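Local coordinates for lytic chitin monooxygenase (Enterococcus faecalis, PDB 4A02), which cleaves glycosidic bonds in alpha- and beta-chitin oxidatively through a copper-dependent mechanism, working synergistically with a chitinase to break down the crystalline polymer, at residues H1-S6 / T79-A84; P7-F12 / F157-D162; Q33-P38 / A48-S53; A84-A89 / W148-T153. All coordinates share one frame; numbering follows the deposited sequence.

Interaction 1: residues H1-S6 / T79-A84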
loop_
_atom_site.group_PDB
_atom_site.type_symbol
_atom_site.label_atom_id
_atom_site.label_comp_id
_atom_site.label_asym_id
_atom_site.label_seq_id
_atom_site.Cartn_x
_atom_site.Cartn_y
_atom_site.Cartn_z
ATOM N N HIS A 1 2.796 -4.287 13.196
ATOM C CA HIS A 1 2.760 -3.002 12.479
ATOM C C HIS A 1 3.765 -3.208 11.399
ATOM O O HIS A 1 4.634 -4.094 11.478
ATOM C CB HIS A 1 2.987 -1.841 13.353
ATOM C CG HIS A 1 1.799 -2.045 14.453
ATOM N ND1 HIS A 1 1.210 -3.293 14.786
ATOM C CD2 HIS A 1 1.235 -1.022 15.144
ATOM C CE1 HIS A 1 0.317 -2.864 15.698
ATOM N NE2 HIS A 1 0.264 -1.532 15.967
ATOM N N GLY A 2 3.641 -2.470 10.280
ATOM C CA GLY A 2 4.532 -2.699 9.189
ATOM C C GLY A 2 4.144 -1.930 7.962
ATOM O O GLY A 2 3.155 -1.200 7.945
ATOM N N TYR A 3 4.960 -2.104 6.920
ATOM C CA TYR A 3 4.784 -1.368 5.686
ATOM C C TYR A 3 5.327 -2.202 4.533
ATOM O O TYR A 3 6.078 -3.168 4.742
ATOM C CB TYR A 3 5.489 0.019 5.736
ATOM C CG TYR A 3 6.874 -0.030 6.304
ATOM C CD1 TYR A 3 7.966 -0.470 5.556
ATOM C CD2 TYR A 3 7.122 0.353 7.617
ATOM C CE1 TYR A 3 9.227 -0.521 6.095
ATOM C CE2 TYR A 3 8.370 0.303 8.172
ATOM C CZ TYR A 3 9.442 -0.148 7.406
ATOM O OH TYR A 3 10.676 -0.181 8.000
ATOM N N VAL A 4 4.966 -1.814 3.303
ATOM C CA VAL A 4 5.531 -2.403 2.113
ATOM C C VAL A 4 6.801 -1.676 1.745
ATOM O O VAL A 4 6.815 -0.467 1.533
ATOM C CB VAL A 4 4.522 -2.445 0.955
ATOM C CG1 VAL A 4 5.213 -2.888 -0.320
ATOM C CG2 VAL A 4 3.364 -3.353 1.303
ATOM N N ALA A 5 7.907 -2.447 1.708
ATOM C CA ALA A 5 9.219 -1.927 1.435
ATOM C C ALA A 5 9.652 -2.121 -0.021
ATOM O O ALA A 5 10.525 -1.385 -0.465
ATOM C CB ALA A 5 10.241 -2.570 2.386
ATOM N N SER A 6 9.058 -3.045 -0.748
ATOM C CA SER A 6 9.434 -3.283 -2.133
ATOM C C SER A 6 8.246 -3.725 -2.931
ATOM O O SER A 6 7.631 -4.751 -2.578
ATOM C CB SER A 6 10.525 -4.327 -2.219
ATOM O OG SER A 6 10.913 -4.439 -3.587
ATOM N N THR A 79 7.400 -7.096 -0.968
ATOM C CA THR A 79 7.986 -7.385 0.337
ATOM C C THR A 79 7.475 -6.417 1.385
ATOM O O THR A 79 7.577 -5.192 1.184
ATOM C CB THR A 79 9.503 -7.328 0.281
ATOM O OG1 THR A 79 9.979 -8.297 -0.640
ATOM C CG2 THR A 79 10.183 -7.646 1.629
ATOM N N TRP A 80 6.981 -6.957 2.477
ATOM C CA TRP A 80 6.663 -6.202 3.680
ATOM C C TRP A 80 7.832 -6.254 4.665
ATOM O O TRP A 80 8.540 -7.256 4.756
ATOM C CB TRP A 80 5.421 -6.705 4.386
ATOM C CG TRP A 80 4.127 -6.540 3.680
ATOM C CD1 TRP A 80 3.671 -7.230 2.596
ATOM C CD2 TRP A 80 3.068 -5.631 4.044
ATOM N NE1 TRP A 80 2.404 -6.803 2.250
ATOM C CE2 TRP A 80 2.016 -5.826 3.139
ATOM C CE3 TRP A 80 2.930 -4.668 5.057
ATOM C CZ2 TRP A 80 0.828 -5.104 3.224
ATOM C CZ3 TRP A 80 1.767 -3.947 5.142
ATOM C CH2 TRP A 80 0.711 -4.158 4.219
ATOM N N ASN A 81 7.988 -5.182 5.444
ATOM C CA ASN A 81 8.837 -5.183 6.612
ATOM C C ASN A 81 7.947 -4.884 7.812
ATOM O O ASN A 81 7.222 -3.884 7.814
ATOM C CB ASN A 81 9.958 -4.162 6.531
ATOM C CG ASN A 81 11.044 -4.407 5.523
ATOM O OD1 ASN A 81 11.959 -3.553 5.371
ATOM N ND2 ASN A 81 11.048 -5.543 4.836
ATOM N N LEU A 82 7.986 -5.782 8.798
ATOM C CA LEU A 82 7.103 -5.691 9.957
ATOM C C LEU A 82 7.884 -5.263 11.149
ATOM O O LEU A 82 8.917 -5.890 11.439
ATOM C CB LEU A 82 6.424 -7.046 10.192
ATOM C CG LEU A 82 5.783 -7.674 8.977
ATOM C CD1 LEU A 82 5.075 -8.974 9.377
ATOM C CD2 LEU A 82 4.792 -6.734 8.288
ATOM N N THR A 83 7.376 -4.243 11.813
ATOM C CA THR A 83 7.972 -3.745 13.011
ATOM C C THR A 83 7.413 -4.514 14.209
ATOM O O THR A 83 8.119 -4.550 15.217
ATOM C CB THR A 83 7.750 -2.235 13.223
ATOM O OG1 THR A 83 6.350 -1.902 13.212
ATOM C CG2 THR A 83 8.429 -1.437 12.155
ATOM N N ALA A 84 6.168 -5.066 14.136
ATOM C CA ALA A 84 5.648 -5.922 15.163
ATOM C C ALA A 84 4.960 -7.089 14.430
ATOM O O ALA A 84 3.990 -6.848 13.719
ATOM C CB ALA A 84 4.720 -5.133 16.070
HETATM O O HOH W 1 12.617 -1.209 6.516
HETATM O O HOH W 2 9.889 -7.675 -3.230
#

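Interaction 2: residues P7-F12 / F157-D162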
loop_
_atom_site.group_PDB
_atom_site.type_symbol
_atom_site.label_atom_id
_atom_site.label_comp_id
_atom_site.label_asym_id
_atom_site.label_seq_id
_atom_site.Cartn_x
_atom_site.Cartn_y
_atom_site.Cartn_z
ATOM N N PRO A 7 7.892 -3.072 -4.052
ATOM C CA PRO A 7 8.288 -1.679 -4.356
ATOM C C PRO A 7 7.955 -0.797 -3.151
ATOM O O PRO A 7 7.003 -1.031 -2.424
ATOM C CB PRO A 7 7.385 -1.317 -5.543
ATOM C CG PRO A 7 6.973 -2.626 -6.131
ATOM C CD PRO A 7 6.826 -3.546 -4.930
ATOM N N GLY A 8 8.789 0.233 -2.907
ATOM C CA GLY A 8 8.595 1.017 -1.726
ATOM C C GLY A 8 7.218 1.657 -1.686
ATOM O O GLY A 8 6.779 2.264 -2.672
ATOM N N SER A 9 6.539 1.583 -0.534
ATOM C CA SER A 9 5.238 2.224 -0.446
ATOM C C SER A 9 5.390 3.728 -0.356
ATOM O O SER A 9 6.460 4.299 -0.147
ATOM C CB SER A 9 4.438 1.716 0.721
ATOM O OG SER A 9 4.928 2.292 1.933
ATOM N N ARG A 10 4.249 4.410 -0.498
ATOM C CA ARG A 10 4.237 5.865 -0.459
ATOM C C ARG A 10 4.731 6.354 0.902
ATOM O O ARG A 10 5.553 7.273 1.015
ATOM C CB ARG A 10 2.845 6.344 -0.815
ATOM C CG ARG A 10 2.704 7.851 -0.930
ATOM C CD ARG A 10 1.269 8.256 -1.165
ATOM N NE ARG A 10 0.823 7.844 -2.499
ATOM C CZ ARG A 10 -0.417 8.014 -2.926
ATOM N NH1 ARG A 10 -1.329 8.518 -2.128
ATOM N NH2 ARG A 10 -0.753 7.633 -4.156
ATOM N N ALA A 11 4.203 5.719 1.959
ATOM C CA ALA A 11 4.643 6.005 3.328
ATOM C C ALA A 11 6.096 5.654 3.527
ATOM O O ALA A 11 6.874 6.434 4.118
ATOM C CB ALA A 11 3.733 5.247 4.294
ATOM N N PHE A 12 6.498 4.453 3.086
ATOM C CA PHE A 12 7.893 4.026 3.222
ATOM C C PHE A 12 8.846 5.038 2.640
ATOM O O PHE A 12 9.811 5.468 3.290
ATOM C CB PHE A 12 8.045 2.679 2.534
ATOM C CG PHE A 12 9.455 2.167 2.396
ATOM C CD1 PHE A 12 10.091 1.536 3.474
ATOM C CD2 PHE A 12 10.137 2.256 1.202
ATOM C CE1 PHE A 12 11.337 0.979 3.321
ATOM C CE2 PHE A 12 11.409 1.687 1.052
ATOM C CZ PHE A 12 11.981 1.056 2.119
ATOM N N PHE A 157 -3.434 -3.118 8.223
ATOM C CA PHE A 157 -2.468 -2.094 7.835
ATOM C C PHE A 157 -2.548 -1.882 6.340
ATOM O O PHE A 157 -2.529 -2.842 5.561
ATOM C CB PHE A 157 -1.040 -2.482 8.276
ATOM C CG PHE A 157 -0.904 -2.407 9.763
ATOM C CD1 PHE A 157 -1.407 -3.427 10.575
ATOM C CD2 PHE A 157 -0.363 -1.289 10.400
ATOM C CE1 PHE A 157 -1.392 -3.317 11.946
ATOM C CE2 PHE A 157 -0.338 -1.166 11.755
ATOM C CZ PHE A 157 -0.881 -2.162 12.544
ATOM N N TYR A 158 -2.677 -0.616 5.938
ATOM C CA TYR A 158 -3.019 -0.237 4.577
ATOM C C TYR A 158 -1.879 0.521 3.944
ATOM O O TYR A 158 -1.386 1.498 4.500
ATOM C CB TYR A 158 -4.270 0.649 4.606
ATOM C CG TYR A 158 -5.546 -0.052 5.070
ATOM C CD1 TYR A 158 -5.891 -0.130 6.404
ATOM C CD2 TYR A 158 -6.407 -0.632 4.121
ATOM C CE1 TYR A 158 -7.063 -0.775 6.792
ATOM C CE2 TYR A 158 -7.574 -1.240 4.501
ATOM C CZ TYR A 158 -7.905 -1.310 5.850
ATOM O OH TYR A 158 -9.089 -1.948 6.170
ATOM N N GLN A 159 -1.459 0.051 2.763
ATOM C CA GLN A 159 -0.253 0.561 2.096
ATOM C C GLN A 159 -0.527 0.855 0.626
ATOM O O GLN A 159 -0.567 -0.036 -0.216
ATOM C CB GLN A 159 0.867 -0.464 2.239
ATOM C CG GLN A 159 1.362 -0.586 3.666
ATOM C CD GLN A 159 2.293 0.559 4.025
ATOM O OE1 GLN A 159 3.369 0.666 3.430
ATOM N NE2 GLN A 159 1.927 1.391 4.974
ATOM N N ALA A 160 -0.663 2.156 0.322
ATOM C CA ALA A 160 -0.660 2.614 -1.060
ATOM C C ALA A 160 0.762 2.664 -1.595
ATOM O O ALA A 160 1.670 3.151 -0.910
ATOM C CB ALA A 160 -1.285 4.009 -1.132
ATOM N N ILE A 161 0.935 2.182 -2.821
ATOM C CA ILE A 161 2.249 2.054 -3.477
ATOM C C ILE A 161 2.128 2.622 -4.872
ATOM O O ILE A 161 1.293 2.171 -5.669
ATOM C CB ILE A 161 2.639 0.567 -3.542
ATOM C CG1 ILE A 161 2.661 -0.120 -2.167
ATOM C CG2 ILE A 161 3.975 0.391 -4.264
ATOM C CD1 ILE A 161 2.148 -1.500 -2.199
ATOM N N ASP A 162 2.924 3.640 -5.192
ATOM C CA ASP A 162 2.919 4.279 -6.500
ATOM C C ASP A 162 3.904 3.576 -7.439
ATOM O O ASP A 162 5.085 3.431 -7.085
ATOM C CB ASP A 162 3.330 5.743 -6.347
ATOM C CG ASP A 162 2.382 6.517 -5.473
ATOM O OD1 ASP A 162 1.261 6.838 -5.979
ATOM O OD2 ASP A 162 2.725 6.801 -4.305
HETATM O O HOH W 3 5.044 4.203 -3.469
HETATM O O HOH W 4 6.891 2.193 -5.397
HETATM O O HOH W 5 1.854 3.963 1.807
#

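Interaction 3: residues Q33-P38 / A48-S53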
loop_
_atom_site.group_PDB
_atom_site.type_symbol
_atom_site.label_atom_id
_atom_site.label_comp_id
_atom_site.label_asym_id
_atom_site.label_seq_id
_atom_site.Cartn_x
_atom_site.Cartn_y
_atom_site.Cartn_z
ATOM N N GLN A 33 4.875 2.657 9.607
ATOM C CA GLN A 33 4.337 1.372 10.010
ATOM C C GLN A 33 2.965 1.445 10.663
ATOM O O GLN A 33 2.396 0.391 11.011
ATOM C CB GLN A 33 5.297 0.672 10.981
ATOM C CG GLN A 33 5.376 1.275 12.377
ATOM C CD GLN A 33 6.325 2.400 12.551
ATOM O OE1 GLN A 33 6.770 3.055 11.584
ATOM N NE2 GLN A 33 6.660 2.719 13.799
ATOM N N SER A 34 2.426 2.649 10.879
ATOM C CA SER A 34 1.272 2.841 11.758
ATOM C C SER A 34 -0.022 3.188 11.059
ATOM O O SER A 34 -0.912 3.804 11.669
ATOM C CB SER A 34 1.624 3.862 12.841
ATOM O OG SER A 34 2.747 3.448 13.544
ATOM N N ILE A 35 -0.182 2.768 9.802
ATOM C CA ILE A 35 -1.373 3.096 9.042
ATOM C C ILE A 35 -2.401 1.965 9.260
ATOM O O ILE A 35 -2.626 1.081 8.445
ATOM C CB ILE A 35 -1.086 3.399 7.582
ATOM C CG1 ILE A 35 0.009 4.455 7.489
ATOM C CG2 ILE A 35 -2.351 3.833 6.882
ATOM C CD1 ILE A 35 0.408 4.808 6.068
ATOM N N GLU A 36 -2.999 2.027 10.455
ATOM C CA GLU A 36 -3.816 0.981 11.053
ATOM C C GLU A 36 -5.288 1.440 11.108
ATOM O O GLU A 36 -5.559 2.490 11.717
ATOM C CB GLU A 36 -3.323 0.658 12.487
ATOM C CG GLU A 36 -4.043 -0.479 13.114
ATOM C CD GLU A 36 -3.615 -0.811 14.497
ATOM O OE1 GLU A 36 -2.722 -0.128 15.079
ATOM O OE2 GLU A 36 -4.091 -1.826 15.060
ATOM N N ALA A 37 -6.209 0.655 10.580
ATOM C CA ALA A 37 -7.632 0.973 10.633
ATOM C C ALA A 37 -8.413 -0.296 10.662
ATOM O O ALA A 37 -7.871 -1.378 10.345
ATOM C CB ALA A 37 -8.040 1.853 9.458
ATOM N N PRO A 38 -9.704 -0.257 10.991
ATOM C CA PRO A 38 -10.479 -1.485 10.990
ATOM C C PRO A 38 -10.410 -2.184 9.624
ATOM O O PRO A 38 -10.321 -1.534 8.585
ATOM C CB PRO A 38 -11.899 -1.022 11.293
ATOM C CG PRO A 38 -11.694 0.228 12.137
ATOM C CD PRO A 38 -10.505 0.896 11.444
ATOM N N ALA A 48 -5.028 6.125 1.182
ATOM C CA ALA A 48 -3.593 6.119 1.525
ATOM C C ALA A 48 -3.354 6.367 3.009
ATOM O O ALA A 48 -2.388 5.837 3.564
ATOM C CB ALA A 48 -2.864 7.114 0.663
ATOM N N SER A 49 -4.211 7.157 3.677
ATOM C CA SER A 49 -4.061 7.402 5.086
ATOM C C SER A 49 -4.888 6.438 5.979
ATOM O O SER A 49 -4.733 6.491 7.187
ATOM C CB SER A 49 -4.557 8.791 5.434
ATOM O OG SER A 49 -5.947 8.937 5.300
ATOM N N ALA A 50 -5.752 5.660 5.356
ATOM C CA ALA A 50 -6.725 4.789 6.029
ATOM C C ALA A 50 -7.577 5.553 7.024
ATOM O O ALA A 50 -8.131 4.975 7.944
ATOM C CB ALA A 50 -6.063 3.605 6.677
ATOM N N GLY A 51 -7.751 6.842 6.835
ATOM C CA GLY A 51 -8.491 7.691 7.742
ATOM C C GLY A 51 -7.803 7.988 9.049
ATOM O O GLY A 51 -8.462 8.562 9.927
ATOM N N VAL A 52 -6.547 7.641 9.211
ATOM C CA VAL A 52 -5.848 7.800 10.476
ATOM C C VAL A 52 -5.443 9.276 10.628
ATOM O O VAL A 52 -4.839 9.876 9.732
ATOM C CB VAL A 52 -4.636 6.860 10.591
ATOM C CG1 VAL A 52 -3.941 7.035 11.942
ATOM C CG2 VAL A 52 -5.079 5.435 10.386
ATOM N N SER A 53 -5.704 9.831 11.817
ATOM C CA SER A 53 -5.387 11.216 12.061
ATOM C C SER A 53 -3.904 11.461 11.909
ATOM O O SER A 53 -3.081 10.736 12.452
ATOM C CB SER A 53 -5.799 11.557 13.512
ATOM O OG SER A 53 -7.170 11.467 13.694
#

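Interaction 4: residues A84-A89 / W148-T153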
loop_
_atom_site.group_PDB
_atom_site.type_symbol
_atom_site.label_atom_id
_atom_site.label_comp_id
_atom_site.label_asym_id
_atom_site.label_seq_id
_atom_site.Cartn_x
_atom_site.Cartn_y
_atom_site.Cartn_z
ATOM N N ALA A 84 6.168 -5.066 14.136
ATOM C CA ALA A 84 5.648 -5.922 15.163
ATOM C C ALA A 84 4.960 -7.089 14.430
ATOM O O ALA A 84 3.990 -6.848 13.719
ATOM C CB ALA A 84 4.720 -5.133 16.070
ATOM N N GLN A 85 5.467 -8.280 14.639
ATOM C CA GLN A 85 4.932 -9.426 13.901
ATOM C C GLN A 85 3.627 -9.847 14.640
ATOM O O GLN A 85 3.662 -10.053 15.801
ATOM C CB GLN A 85 5.955 -10.530 13.813
ATOM C CG GLN A 85 7.248 -10.136 13.167
ATOM C CD GLN A 85 8.351 -11.051 13.681
ATOM O OE1 GLN A 85 9.031 -10.647 14.638
ATOM N NE2 GLN A 85 8.477 -12.268 13.165
ATOM N N HIS A 86 2.517 -9.919 13.995
ATOM C CA HIS A 86 1.277 -10.486 14.532
ATOM C C HIS A 86 0.838 -11.676 13.738
ATOM O O HIS A 86 1.091 -11.686 12.554
ATOM C CB HIS A 86 0.086 -9.545 14.370
ATOM C CG HIS A 86 0.113 -8.537 15.417
ATOM N ND1 HIS A 86 -0.819 -8.470 16.427
ATOM C CD2 HIS A 86 1.015 -7.555 15.669
ATOM C CE1 HIS A 86 -0.489 -7.440 17.232
ATOM N NE2 HIS A 86 0.617 -6.896 16.783
ATOM N N ARG A 87 0.151 -12.579 14.437
ATOM C CA ARG A 87 -0.608 -13.606 13.730
ATOM C C ARG A 87 -1.417 -12.874 12.660
ATOM O O ARG A 87 -1.954 -11.802 12.963
ATOM C CB ARG A 87 -1.553 -14.354 14.724
ATOM C CG ARG A 87 -0.838 -15.162 15.766
ATOM C CD ARG A 87 -1.629 -16.156 16.586
ATOM N NE ARG A 87 -0.578 -17.005 17.203
ATOM C CZ ARG A 87 0.038 -18.071 16.742
ATOM N NH1 ARG A 87 -0.217 -18.627 15.564
ATOM N NH2 ARG A 87 0.968 -18.638 17.502
ATOM N N THR A 88 -1.437 -13.476 11.487
ATOM C CA THR A 88 -2.010 -12.840 10.316
ATOM C C THR A 88 -3.222 -13.594 9.764
ATOM O O THR A 88 -3.168 -14.809 9.571
ATOM C CB THR A 88 -0.933 -12.735 9.254
ATOM O OG1 THR A 88 0.084 -11.847 9.745
ATOM C CG2 THR A 88 -1.464 -12.113 7.978
ATOM N N ALA A 89 -4.287 -12.855 9.474
ATOM C CA ALA A 89 -5.471 -13.395 8.802
ATOM C C ALA A 89 -5.306 -13.419 7.291
ATOM O O ALA A 89 -5.692 -14.416 6.663
ATOM C CB ALA A 89 -6.716 -12.600 9.147
ATOM N N TRP A 148 -2.728 -5.672 4.912
ATOM C CA TRP A 148 -2.308 -6.736 5.823
ATOM C C TRP A 148 -3.360 -6.851 6.934
ATOM O O TRP A 148 -3.496 -5.969 7.764
ATOM C CB TRP A 148 -0.958 -6.397 6.398
ATOM C CG TRP A 148 -0.468 -7.339 7.451
ATOM C CD1 TRP A 148 -0.708 -8.684 7.569
ATOM C CD2 TRP A 148 0.398 -7.009 8.533
ATOM N NE1 TRP A 148 -0.071 -9.180 8.652
ATOM C CE2 TRP A 148 0.620 -8.171 9.275
ATOM C CE3 TRP A 148 0.989 -5.822 8.989
ATOM C CZ2 TRP A 148 1.415 -8.194 10.421
ATOM C CZ3 TRP A 148 1.771 -5.851 10.106
ATOM C CH2 TRP A 148 1.962 -7.034 10.828
ATOM N N GLY A 149 -4.149 -7.938 6.880
ATOM C CA GLY A 149 -5.225 -8.147 7.842
ATOM C C GLY A 149 -4.728 -8.910 9.055
ATOM O O GLY A 149 -4.258 -10.037 8.935
ATOM N N ILE A 150 -4.833 -8.305 10.220
ATOM C CA ILE A 150 -4.257 -8.872 11.444
ATOM C C ILE A 150 -5.143 -9.996 11.978
ATOM O O ILE A 150 -6.372 -9.929 11.958
ATOM C CB ILE A 150 -4.039 -7.752 12.463
ATOM C CG1 ILE A 150 -3.138 -6.655 11.863
ATOM C CG2 ILE A 150 -3.453 -8.261 13.770
ATOM C CD1 ILE A 150 -1.804 -7.129 11.434
ATOM N N GLY A 151 -4.498 -11.073 12.458
ATOM C CA GLY A 151 -5.261 -12.207 12.926
ATOM C C GLY A 151 -5.896 -12.109 14.277
ATOM O O GLY A 151 -6.836 -12.816 14.581
ATOM N N ASP A 152 -5.400 -11.210 15.119
ATOM C CA ASP A 152 -5.800 -11.083 16.519
ATOM C C ASP A 152 -6.199 -9.673 16.894
ATOM O O ASP A 152 -6.375 -9.412 18.091
ATOM C CB ASP A 152 -4.756 -11.701 17.442
ATOM C CG ASP A 152 -3.421 -11.003 17.401
ATOM O OD1 ASP A 152 -3.248 -10.034 16.594
ATOM O OD2 ASP A 152 -2.567 -11.446 18.164
ATOM N N THR A 153 -6.426 -8.780 15.946
ATOM C CA THR A 153 -7.108 -7.544 16.154
ATOM C C THR A 153 -8.112 -7.370 15.007
ATOM O O THR A 153 -7.942 -8.004 13.960
ATOM C CB THR A 153 -6.219 -6.293 16.193
ATOM O OG1 THR A 153 -5.789 -6.022 14.890
ATOM C CG2 THR A 153 -5.000 -6.505 17.108
HETATM O O HOH W 6 -0.063 -12.011 17.208
#

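Interaction 1: residues H1-S6 / T79-A84
His1 and Ala84 meet at the copper end of an antiparallel strand pair, where the N-terminal residue that binds the metal runs into the first strand of the fold. His1 O accepts two backbone bonds, from Thr83 N at 2.8 Å and from Ala84 N at 3.2 Å, both donors reaching it from the same face of the carbonyl plane; the return bond from the His1 amino group to Ala84 O is weak. Further along, Tyr3 and Asn81 form a hydrogen-bonded pair, flanked by the non-hydrogen-bonded pairs Gly2-Leu82 and Val4-Trp80. A classic beta bulge shifts the register beyond Val4: Ala5 N and Ser6 N both donate to Thr79 O, and Thr79 N donates back to Ser6 O.

On one face of the sheet the CG2 methyl of Val4, anti to its own carbonyl carbon, sits over the six-membered ring of Trp80, 3.5 Å from the centroid and 19° off the normal, a CH-pi contact. On the other face the Tyr3 ring takes the backbone O of Asn81 over its centre, and its CE1 lies 3.7 Å from Asn81 CB. A water joins the ends of these two side chains, 2.7 Å from Tyr3 OH and 2.7 Å from Asn81 OD1, to which it donates. The Asn81 amide is steadied further, since ND2 donates to Trp80 O at 3.0 Å.

Trp80 NE1 bonds Tyr93 OH. The face with Val4 and Trp80 packs on strands 142-150 and 155-165, while strand 127-134 pairs with the far edge of strand 74-82, making the 2-6 strand an outer strand of this three-stranded sheet.

Interaction 2: residues P7-F12 / F157-D162
Ser9 and Ile161 approach to 4.3 Å between their CA atoms where the chain entering a short helix runs over strand 157-162, the two directions 116° apart, and one straight backbone bond, Arg10 N to Ala160 O at 2.9 Å, ties them together. The Ser9 hydroxyl works in two directions. OG, lying between the backbone N and the carbonyl carbon (chi1 76°), donates to Gln159 OE1 at 2.7 Å and accepts from Phe12 N, which makes Ser9 the N-cap of the helical turn that follows. Gln159 brings its amide there, and its OE1 also accepts from Val4 N, so a single buried oxygen links the strand, the cap and strand 2-6.

In the fold this is where the crossing from strand 2-6 into the short helix 10-13 is fixed to the long strand 155-165, in the interior of the beta-sandwich core seen in chitin-active monooxygenases of this family. Arg10 grips Asp162 side-on: NE reaches OD2 at 2.8 Å and NH2 reaches OD1 at 2.8 Å. Each carboxylate oxygen uses its syn lone pair, and the two flat groups are only 10° from coplanar. The Arg10 chain bends at chi3 to lay the guanidinium there, with Ala160 CB over one of its faces. NH1 donates to Leu58 O, Trp66 adds a cation-pi contact, and Tyr141 OH meets Asp162 OD1; this buried charge pair is probably stabilised by all three. Two waters bridge Gly8 O to the backbone of Asp162, and Pro7, preceded by a cis peptide, sets CB 4.0 Å from Ile161 CG2.

Interaction 3: residues Q33-P38 / A48-S53
Ile35 presses its two methyl groups against Ala48 and the turn at Ser49 and Ala50. At CB the chain divides: CG2 lies anti to the backbone N, while CG1 is anti to the carbonyl carbon (chi1 -52°). CG2 does most of the touching: it lies 3.6 Å from Ser49 O and 3.7 Å from Ala50 CB. CG1 carries the chain on with CD1 extended away from CA (chi2 178°), and the tip CD1 comes 3.9 Å from Ala48 O. The same Ala50 methyl also touches Ala37, CB to CB at 3.8 Å, so it is wedged between the two side chains. Alongside, the CG2 branch of Val52 lies 3.3 Å from Glu36 O, a close methyl-to-carbonyl contact.

The partner is a tight type I' turn from Ser49 to Val52, closed by Val52 N to Ser49 O, with Ser49 OG accepting from Gly51 N as an ST turn and also bonded to Asp59. Across the contact, Ile35 is the centre of an inverse gamma turn, its Glu36 N to Ser34 O bond weak. The contact is packing of methyl groups on each other and on carbonyl oxygens, joining the 48-53 loop to Ile35 and the start of strand 36-38. The Glu36 side chain starts out away from the loop, reaches the neighbourhood of His1 at the copper site, and its OE2 bonds Asn155.

Strand 36-38 pairs antiparallel with strand 155-165, against whose Tyr158 both Ala37 and Ala50 rest, while Ile35 also meets Ala11 of helix 10-13 and Arg10 of that helix touches Ala48.

Interaction 4: residues A84-A89 / W148-T153
Trp148 and Thr88 form an unusual polar relay: the indole NE1 donates to Thr88 OG1 at 2.9 Å, nearly in the ring plane, and that hydroxyl in turn donates a hydrogen bond to His86 O at 3.0 Å. The backbone of the copper-binding His86 is thereby tied to the buried tryptophan. The CG2 methyl of Thr88 lies 3.5 Å from Trp148 CD1, and Ala84 O approaches the far edge of the ring at CH2.

The His86 side chain is held as well. ND1 donates to Asp152 OD1 at 2.9 Å, close to straight at 171°, along the syn lone pair and in the imidazole plane, although ring and carboxylate are turned 80° apart. With ND1 so engaged, NE2 is probably the atom that meets copper, as in the histidine brace of this family. The Ile150 CG2 methyl lies 3.7 Å from His86 ND1. A water links Asp152 OD2 to Arg87 N, and Gly151 N donates to Arg87 O at 2.7 Å.

Strand 88-96 starts here beside the end of strand 142-150, Ala89 N bonding Gly149 O, while Trp148 stacks on Trp91 and meets Phe157 of strand 155-165.

Interactions 1 and 4 share Ala84 and carry the two copper-binding histidines, His1 and His86, whose side chains come within about 4 Å of each other; Trp148 of interaction 4 packs on Trp80, Leu82 and the start of strand 2-6. Interaction 3 reaches the same site through Glu36, about 3 Å from His1 between nearest side-chain atoms. Interaction 2 lies deeper: its centre is about 4 Å from the centre of the chain and about 9 Å from that of interaction 1, with a probable hydrogen bond, Ser9 N to Val4 O at 2.9 Å, joining the two. Strand 155-165 joins interactions 2, 3 and 4: Tyr158 N meets Ile35 O, and Phe157 N meets Trp148 O.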